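Local atomic coordinates of 2-(acetamidomethylene)succinate hydrolase (Mesorhizobium loti, PDB entry 3KXP), a protein that catalyses the last step of vitamin B6 degradation, hydrolysing (E)-2-(acetamidomethylene)succinate to succinic semialdehyde, acetate, ammonia and carbon dioxide. Residues A[52-56]-A[57-61]; A[89-92]-A[93-97]; A[123-126]-A[127-131]; A[247-250]-A[251-254]. All coordinates share one frame; numbering follows the deposited sequence.

Contact 1 of 4, residues A[52-56]-A[57-61]; sequences RVDIG and RITLN
Arg52 reaches across to Thr59 along one face of a beta hairpin. Its CB starts the contact, 3.7 Å from Thr59 CG2. CG passes Asn61 OD1 at 3.9 Å; Asn61 ND2 is hydrogen-bonded to Asp101 OD1. The chain then bends at chi3 (75°), which folds NE, CZ and both terminal nitrogens back over Thr59. Thr59 CG2 sits under the centre of the guanidinium, and CZ lies 3.6 Å from it. The methyl thus meets the flat face, while the polar rim is used elsewhere: NH2 forms a salt bridge with Asp109 and NE bonds to Leu107 O.

The backbones are antiparallel. Val53 and Leu60 are a hydrogen-bonded pair, with Leu60 N giving to Val53 O at 2.9 Å. Arg52 with Asn61 and Asp54 with Thr59 are the non-hydrogen-bonded pairs beside it. At the turn, Ile55 N bonds to Ile58 O at 3.0 Å. Asp54 OD2 accepts from Gly56 N at 2.9 Å, an Asx turn, and the N-H comes from the anti side, well out of the carboxylate plane. One water links Asp54 OD2 to Thr59 OG1.

Also at the turn, Ile55 and Ile58 lie alongside each other, pointing the same way. Ile55 CD1 touches Ile58 CG2 at 3.8 Å. It also reaches Leu60 CD1 at 4.0 Å, on the face that carries Val53 and Leu60.

Strands 49-54 and 59-65 form this hairpin at one edge of the main sheet within the chain. Helix 117-131 packs against it: Ile55 meets Leu127 and Thr130, and Arg57 forms a salt bridge with Asp123.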
# COMPACT_ATOMS: atom_id res chain seq x y z
N ARG A 52 16.62 18.72 22.92
CA ARG A 52 16.86 17.40 23.47
C ARG A 52 15.70 17.10 24.40
O ARG A 52 15.37 17.89 25.30
CB ARG A 52 18.19 17.37 24.23
CG ARG A 52 19.40 17.73 23.37
CD ARG A 52 20.69 17.40 24.10
NE ARG A 52 20.93 15.97 24.10
CZ ARG A 52 21.32 15.26 25.15
NH1 ARG A 52 21.52 15.84 26.32
NH2 ARG A 52 21.52 13.96 25.02
N VAL A 53 15.05 15.97 24.16
CA VAL A 53 13.90 15.57 24.95
C VAL A 53 14.25 14.45 25.90
O VAL A 53 14.75 13.40 25.50
CB VAL A 53 12.75 15.09 24.05
CG1 VAL A 53 11.52 14.77 24.90
CG2 VAL A 53 12.44 16.17 23.02
N ASP A 54 13.98 14.68 27.18
CA ASP A 54 14.23 13.69 28.20
C ASP A 54 12.99 12.80 28.21
O ASP A 54 11.90 13.27 28.50
CB ASP A 54 14.42 14.38 29.56
CG ASP A 54 14.79 13.41 30.67
OD1 ASP A 54 15.14 13.89 31.77
OD2 ASP A 54 14.73 12.18 30.45
N ILE A 55 13.16 11.54 27.85
CA ILE A 55 12.03 10.61 27.83
C ILE A 55 12.19 9.59 28.95
O ILE A 55 11.58 8.52 28.93
CB ILE A 55 11.93 9.88 26.47
CG1 ILE A 55 13.17 9.00 26.25
CG2 ILE A 55 11.78 10.89 25.35
CD1 ILE A 55 13.06 8.07 25.04
N GLY A 56 13.02 9.94 29.93
CA GLY A 56 13.25 9.08 31.07
C GLY A 56 14.41 8.12 30.90
O GLY A 56 15.49 8.35 31.43
N ARG A 57 14.17 7.05 30.16
CA ARG A 57 15.19 6.04 29.93
C ARG A 57 16.43 6.62 29.26
O ARG A 57 17.51 6.04 29.33
CB ARG A 57 14.61 4.89 29.09
CG ARG A 57 13.73 5.35 27.93
CD ARG A 57 13.05 4.19 27.19
NE ARG A 57 13.99 3.40 26.39
CZ ARG A 57 14.50 2.23 26.77
NH1 ARG A 57 14.16 1.71 27.93
NH2 ARG A 57 15.35 1.60 25.98
N ILE A 58 16.27 7.78 28.62
CA ILE A 58 17.38 8.43 27.92
C ILE A 58 16.92 9.78 27.39
O ILE A 58 15.74 10.11 27.46
CB ILE A 58 17.88 7.55 26.73
CG1 ILE A 58 19.09 8.18 26.07
CG2 ILE A 58 16.76 7.37 25.70
CD1 ILE A 58 19.71 7.33 24.97
N THR A 59 17.86 10.57 26.88
CA THR A 59 17.53 11.88 26.32
C THR A 59 17.87 11.84 24.83
O THR A 59 18.96 11.41 24.44
CB THR A 59 18.34 13.01 27.01
OG1 THR A 59 17.99 13.05 28.41
CG2 THR A 59 18.03 14.37 26.37
N LEU A 60 16.92 12.29 24.01
CA LEU A 60 17.11 12.28 22.56
C LEU A 60 16.97 13.66 21.95
O LEU A 60 16.20 14.48 22.44
CB LEU A 60 16.08 11.35 21.91
CG LEU A 60 16.10 9.89 22.34
CD1 LEU A 60 14.93 9.14 21.70
CD2 LEU A 60 17.42 9.26 21.94
N ASN A 61 17.71 13.91 20.88
CA ASN A 61 17.63 15.19 20.18
C ASN A 61 16.61 15.03 19.05
O ASN A 61 16.58 13.99 18.38
CB ASN A 61 18.98 15.58 19.58
CG ASN A 61 18.95 16.92 18.89
OD1 ASN A 61 18.62 17.93 19.51
ND2 ASN A 61 19.28 16.94 17.59
O HOH W 1 17.64 10.79 30.45

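Contact 2 of 4, residues A[89-92]-A[93-97]; sequences IRLS and DRFTT
Leu91 O meets the Phe95 ring at its edge, in plane, 3.4 Å from CD1. The Arg94 guanidinium has Phe95 CE1 over one face, 3.6 Å above the plane and offset toward the rim. Leu91 CD2 approaches the guanidinium obliquely, and Leu91 CB touches Phe95 CD1 at 4.1 Å.

These groups belong to the helix-to-strand connection of an alpha/beta hydrolase fold, between helix 85-89 and strand 96-100. Leu91 O holds the turn together. It accepts from two backbone donors: Phe95 N at 2.9 Å and Arg94 N at 3.3 Å. The first donor lies nearly in line with the carbonyl, and the second comes from above its plane.

Helix 301-313 borders the loop. Arg94 forms a salt bridge with Asp313, and Arg90 forms one with Glu302. Phe95 and Leu91 both pack on Met71 of strand 70-74.

Thr97 turns its side chain back toward the loop. With OG1 between the backbone N and the carbonyl carbon (chi1 64°), CG2 is turned toward Leu91 and lies 4.1 Å from Leu91 CB. Ser92 OG bonds to Met88 O, and Thr97 OG1 bonds to Lys65 O. The two hydroxyl oxygens, Ser92 OG and Thr97 OG1, are 3.4 Å apart.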
# COMPACT_ATOMS: atom_id res chain seq x y z
N ILE A 89 9.32 19.10 5.33
CA ILE A 89 8.76 20.38 4.95
C ILE A 89 7.51 20.15 4.10
O ILE A 89 6.56 20.92 4.16
CB ILE A 89 9.77 21.23 4.15
CG1 ILE A 89 10.95 21.61 5.05
CG2 ILE A 89 9.11 22.49 3.63
CD1 ILE A 89 11.99 22.49 4.38
N ARG A 90 7.53 19.07 3.33
CA ARG A 90 6.43 18.69 2.44
C ARG A 90 5.19 18.16 3.15
O ARG A 90 4.11 18.13 2.56
CB ARG A 90 6.91 17.63 1.45
CG ARG A 90 7.87 18.12 0.38
CD ARG A 90 7.12 18.77 -0.77
NE ARG A 90 7.98 18.96 -1.93
CZ ARG A 90 8.64 17.98 -2.54
NH1 ARG A 90 8.55 16.73 -2.10
NH2 ARG A 90 9.40 18.24 -3.60
N LEU A 91 5.34 17.74 4.39
CA LEU A 91 4.21 17.18 5.13
C LEU A 91 3.85 17.98 6.38
O LEU A 91 2.91 17.62 7.08
CB LEU A 91 4.51 15.73 5.52
CG LEU A 91 4.69 14.73 4.37
CD1 LEU A 91 5.46 13.50 4.85
CD2 LEU A 91 3.34 14.35 3.82
N SER A 92 4.61 19.04 6.63
CA SER A 92 4.43 19.90 7.80
C SER A 92 3.09 20.61 7.96
O SER A 92 2.61 20.81 9.07
CB SER A 92 5.55 20.95 7.86
OG SER A 92 6.78 20.34 8.16
N ASP A 93 2.50 21.01 6.84
CA ASP A 93 1.22 21.70 6.88
C ASP A 93 0.07 20.81 7.37
O ASP A 93 -0.94 21.32 7.83
CB ASP A 93 0.89 22.29 5.51
CG ASP A 93 1.42 21.44 4.36
OD1 ASP A 93 1.03 20.26 4.23
OD2 ASP A 93 2.25 21.97 3.58
N ARG A 94 0.24 19.49 7.28
CA ARG A 94 -0.81 18.55 7.69
C ARG A 94 -0.44 17.68 8.89
O ARG A 94 -1.32 17.11 9.54
CB ARG A 94 -1.17 17.63 6.52
CG ARG A 94 -1.49 18.35 5.21
CD ARG A 94 -1.23 17.42 4.03
NE ARG A 94 -1.87 16.13 4.23
CZ ARG A 94 -1.58 15.02 3.56
NH1 ARG A 94 -0.65 15.02 2.62
NH2 ARG A 94 -2.22 13.90 3.85
N PHE A 95 0.85 17.54 9.16
CA PHE A 95 1.29 16.74 10.29
C PHE A 95 2.37 17.44 11.10
O PHE A 95 3.07 18.33 10.61
CB PHE A 95 1.89 15.39 9.85
CG PHE A 95 1.01 14.58 8.94
CD1 PHE A 95 1.02 14.80 7.56
CD2 PHE A 95 0.22 13.56 9.45
CE1 PHE A 95 0.25 14.02 6.71
CE2 PHE A 95 -0.56 12.77 8.60
CZ PHE A 95 -0.55 13.01 7.23
N THR A 96 2.50 17.01 12.36
CA THR A 96 3.55 17.51 13.24
C THR A 96 4.69 16.54 12.94
O THR A 96 4.72 15.41 13.44
CB THR A 96 3.16 17.38 14.73
OG1 THR A 96 2.04 18.25 15.02
CG2 THR A 96 4.33 17.77 15.63
N THR A 97 5.61 16.97 12.07
CA THR A 97 6.74 16.14 11.68
C THR A 97 7.93 16.32 12.61
O THR A 97 8.43 17.43 12.81
CB THR A 97 7.20 16.48 10.25
OG1 THR A 97 7.68 17.83 10.21
CG2 THR A 97 6.05 16.34 9.27

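Contact 3 of 4, residues A[123-126]-A[127-131]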
# COMPACT_ATOMS: atom_id res chain seq x y z
N ASP A 123 12.84 3.10 23.02
CA ASP A 123 13.09 4.54 22.93
C ASP A 123 11.94 5.23 22.23
O ASP A 123 11.54 6.32 22.60
CB ASP A 123 14.38 4.83 22.15
CG ASP A 123 15.62 4.65 22.98
OD1 ASP A 123 16.72 4.65 22.39
OD2 ASP A 123 15.52 4.51 24.22
N ILE A 124 11.41 4.57 21.19
CA ILE A 124 10.31 5.12 20.41
C ILE A 124 9.03 5.22 21.23
O ILE A 124 8.35 6.24 21.20
CB ILE A 124 10.06 4.26 19.13
CG1 ILE A 124 11.33 4.28 18.27
CG2 ILE A 124 8.85 4.77 18.35
CD1 ILE A 124 11.23 3.50 16.98
N ALA A 125 8.70 4.17 21.97
CA ALA A 125 7.51 4.18 22.81
C ALA A 125 7.66 5.31 23.83
O ALA A 125 6.75 6.12 24.02
CB ALA A 125 7.38 2.85 23.53
N GLY A 126 8.82 5.35 24.49
CA GLY A 126 9.07 6.39 25.47
C GLY A 126 8.84 7.78 24.91
O GLY A 126 8.20 8.61 25.54
N LEU A 127 9.34 8.02 23.71
CA LEU A 127 9.22 9.31 23.05
C LEU A 127 7.77 9.63 22.66
O LEU A 127 7.32 10.78 22.79
CB LEU A 127 10.15 9.34 21.83
CG LEU A 127 10.38 10.63 21.04
CD1 LEU A 127 9.20 10.89 20.17
CD2 LEU A 127 10.65 11.80 21.98
N ILE A 128 7.04 8.63 22.20
CA ILE A 128 5.65 8.87 21.84
C ILE A 128 4.88 9.24 23.11
O ILE A 128 4.08 10.17 23.11
CB ILE A 128 5.04 7.63 21.15
CG1 ILE A 128 5.76 7.37 19.83
CG2 ILE A 128 3.55 7.86 20.88
CD1 ILE A 128 5.40 6.07 19.18
N ARG A 129 5.12 8.51 24.19
CA ARG A 129 4.45 8.79 25.47
C ARG A 129 4.82 10.17 25.99
O ARG A 129 3.95 10.94 26.40
CB ARG A 129 4.84 7.75 26.52
CG ARG A 129 4.14 6.43 26.39
CD ARG A 129 4.93 5.35 27.08
NE ARG A 129 4.30 4.04 26.97
CZ ARG A 129 4.93 2.89 27.21
NH1 ARG A 129 6.20 2.90 27.57
NH2 ARG A 129 4.27 1.74 27.10
N THR A 130 6.11 10.49 25.96
CA THR A 130 6.59 11.78 26.44
C THR A 130 6.04 12.95 25.63
O THR A 130 5.78 14.02 26.18
CB THR A 130 8.13 11.84 26.43
OG1 THR A 130 8.63 10.82 27.30
CG2 THR A 130 8.62 13.19 26.92
N LEU A 131 5.88 12.76 24.33
CA LEU A 131 5.35 13.82 23.49
C LEU A 131 3.86 13.97 23.72
O LEU A 131 3.29 15.04 23.47
CB LEU A 131 5.62 13.53 22.01
CG LEU A 131 7.08 13.53 21.55
CD1 LEU A 131 7.12 13.24 20.06
CD2 LEU A 131 7.72 14.88 21.86
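Thr130 carries its hydroxyl beside its own backbone N (chi1 -61°), which brings OG1 back to Gly126 O one turn earlier. Ile128 likewise has CG1 beside its backbone N (chi1 -64°), which lays CG1 against Ile124 O and brings CD1 to Ile124 CG2.

Gly126 O accepts twice. Thr130 N reaches it at 2.8 Å and Thr130 OG1 at 2.9 Å. The hydroxyl donates from above the carbonyl plane. Its bond fixes the rotation of the threonine side chain and ties it to the preceding turn. Thr130 OG1 also packs against Ile55, in the hairpin turn.

Ile128 CD1 meets Ile124 CG2 at 3.8 Å, methyl against methyl, as the two side chains cross at a slant. Ile128 CG1 comes within 3.1 Å of Ile124 O.

All of this lies on helix 117-131 of the alpha/beta hydrolase fold, and the backbone repeats the i to i+4 bond of an alpha helix. Arg129 N, for one, gives to Ala125 O at 2.9 Å. The apolar face of the helix is laid on the main sheet: Ile124 meets Phe74, and Leu127 and Ile128 both meet Leu72. Ile124 also touches Asn147 and Ala151 of helix 143-154.

Arg129 is extended from CG to NE. Its aliphatic part passes Ala125 O, with CG 3.5 Å from that oxygen. The guanidinium ends with Ala125 CB over one face, 4.2 Å from NH1. Asp123 directs its carboxylate outside the segment, where OD1 forms a salt bridge with Arg103.

Contact 4 of 4, residues A[247-250]-A[251-254]; sequences LVPA and YRDV
Helix 248-253 is short, with Leu247 just before it and Val254 the first residue to leave it; Arg252 N gives to Val248 O at 2.7 Å, Asp253 N gives to Pro249 O, and a weak bond from Val254 N to Ala250 O closes the end.

Pro249 and Arg252 meet on one side. Arg252 starts with CG anti to its backbone N (chi1 178°) and bends at chi3 (62°), which swings the guanidinium over Pro249. Pro249 CA lies over one face, toward the rim, and Pro249 CB is 3.5 Å from NH2. The edge of the same guanidinium grips Asp253 side-on in a salt bridge. NE bonds to Asp253 OD1 at 2.7 Å, and NH2 bonds to Asp253 OD2 at 2.9 Å. Both oxygens lie close to the guanidinium plane. Asp253 OD2 and Pro249 O, two acceptors, are 2.9 Å apart without being bonded.

On another side, Leu247 CD2 touches the ring edge of Tyr251 at CE1, 3.8 Å away. Tyr251 OH bonds to Phe167 O, next in sequence to the inferred active-site Asp166.

Helix 248-253 packs against helices 143-154 and 271-280. Leu247 packs on Thr150, Tyr251 on Val149 and Leu280, and Val254 on Ala152.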
# COMPACT_ATOMS: atom_id res chain seq x y z
N LEU A 247 14.30 -10.72 12.38
CA LEU A 247 13.25 -9.72 12.29
C LEU A 247 11.88 -10.32 11.92
O LEU A 247 10.89 -9.60 11.82
CB LEU A 247 13.66 -8.66 11.26
CG LEU A 247 12.92 -7.32 11.30
CD1 LEU A 247 12.99 -6.73 12.71
CD2 LEU A 247 13.53 -6.37 10.29
N VAL A 248 11.85 -11.64 11.72
CA VAL A 248 10.62 -12.34 11.34
C VAL A 248 9.47 -12.14 12.33
O VAL A 248 8.35 -11.80 11.94
CB VAL A 248 10.89 -13.86 11.15
CG1 VAL A 248 9.59 -14.62 10.95
CG2 VAL A 248 11.79 -14.07 9.94
N PRO A 249 9.72 -12.34 13.64
CA PRO A 249 8.66 -12.17 14.64
C PRO A 249 8.00 -10.79 14.55
O PRO A 249 6.77 -10.67 14.64
CB PRO A 249 9.39 -12.37 15.96
CG PRO A 249 10.44 -13.38 15.60
CD PRO A 249 10.96 -12.85 14.27
N ALA A 250 8.81 -9.75 14.38
CA ALA A 250 8.31 -8.38 14.28
C ALA A 250 7.39 -8.17 13.07
O ALA A 250 6.35 -7.53 13.18
CB ALA A 250 9.47 -7.41 14.24
N TYR A 251 7.77 -8.69 11.91
CA TYR A 251 6.90 -8.52 10.74
C TYR A 251 5.70 -9.46 10.83
O TYR A 251 4.60 -9.12 10.41
CB TYR A 251 7.65 -8.77 9.44
CG TYR A 251 8.29 -7.53 8.85
CD1 TYR A 251 9.47 -7.01 9.38
CD2 TYR A 251 7.73 -6.90 7.74
CE1 TYR A 251 10.09 -5.89 8.81
CE2 TYR A 251 8.34 -5.78 7.17
CZ TYR A 251 9.52 -5.29 7.70
OH TYR A 251 10.14 -4.22 7.10
N ARG A 252 5.92 -10.65 11.39
CA ARG A 252 4.84 -11.62 11.53
C ARG A 252 3.76 -11.15 12.52
O ARG A 252 2.57 -11.37 12.30
CB ARG A 252 5.41 -12.95 12.02
CG ARG A 252 4.36 -14.03 12.26
CD ARG A 252 4.95 -15.14 13.12
NE ARG A 252 5.34 -14.60 14.42
CZ ARG A 252 6.31 -15.09 15.18
NH1 ARG A 252 7.01 -16.14 14.76
NH2 ARG A 252 6.60 -14.51 16.34
N ASP A 253 4.17 -10.48 13.60
CA ASP A 253 3.20 -10.07 14.61
C ASP A 253 2.65 -8.65 14.57
O ASP A 253 1.68 -8.35 15.27
CB ASP A 253 3.76 -10.37 16.00
CG ASP A 253 4.32 -11.78 16.12
OD1 ASP A 253 3.74 -12.72 15.53
OD2 ASP A 253 5.35 -11.96 16.81
N VAL A 254 3.23 -7.77 13.76
CA VAL A 254 2.75 -6.40 13.71
C VAL A 254 1.28 -6.35 13.27
O VAL A 254 0.92 -6.88 12.22
CB VAL A 254 3.64 -5.51 12.79
CG1 VAL A 254 3.57 -5.99 11.34
CG2 VAL A 254 3.19 -4.06 12.90

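The four contacts follow one another along the chain in numerical order. Contacts 1 and 3 touch, with centres about 9 Å apart, because helix 117-131 packs against the 52-61 hairpin. Contacts 1 and 2 reach the same mixed sheet through the neighbouring strands 59-65 and 96-100, but their nearest atoms are about 10 Å apart. Strand 96-100 of contact 2 precedes the helix of contact 3 in the chain. Contact 4 stands apart, its centre about 21 Å from that of contact 3 and 29 Å from that of contact 2. Helix 143-154, which follows the inferred nucleophile Ser142, is touched by both contacts 3 and 4.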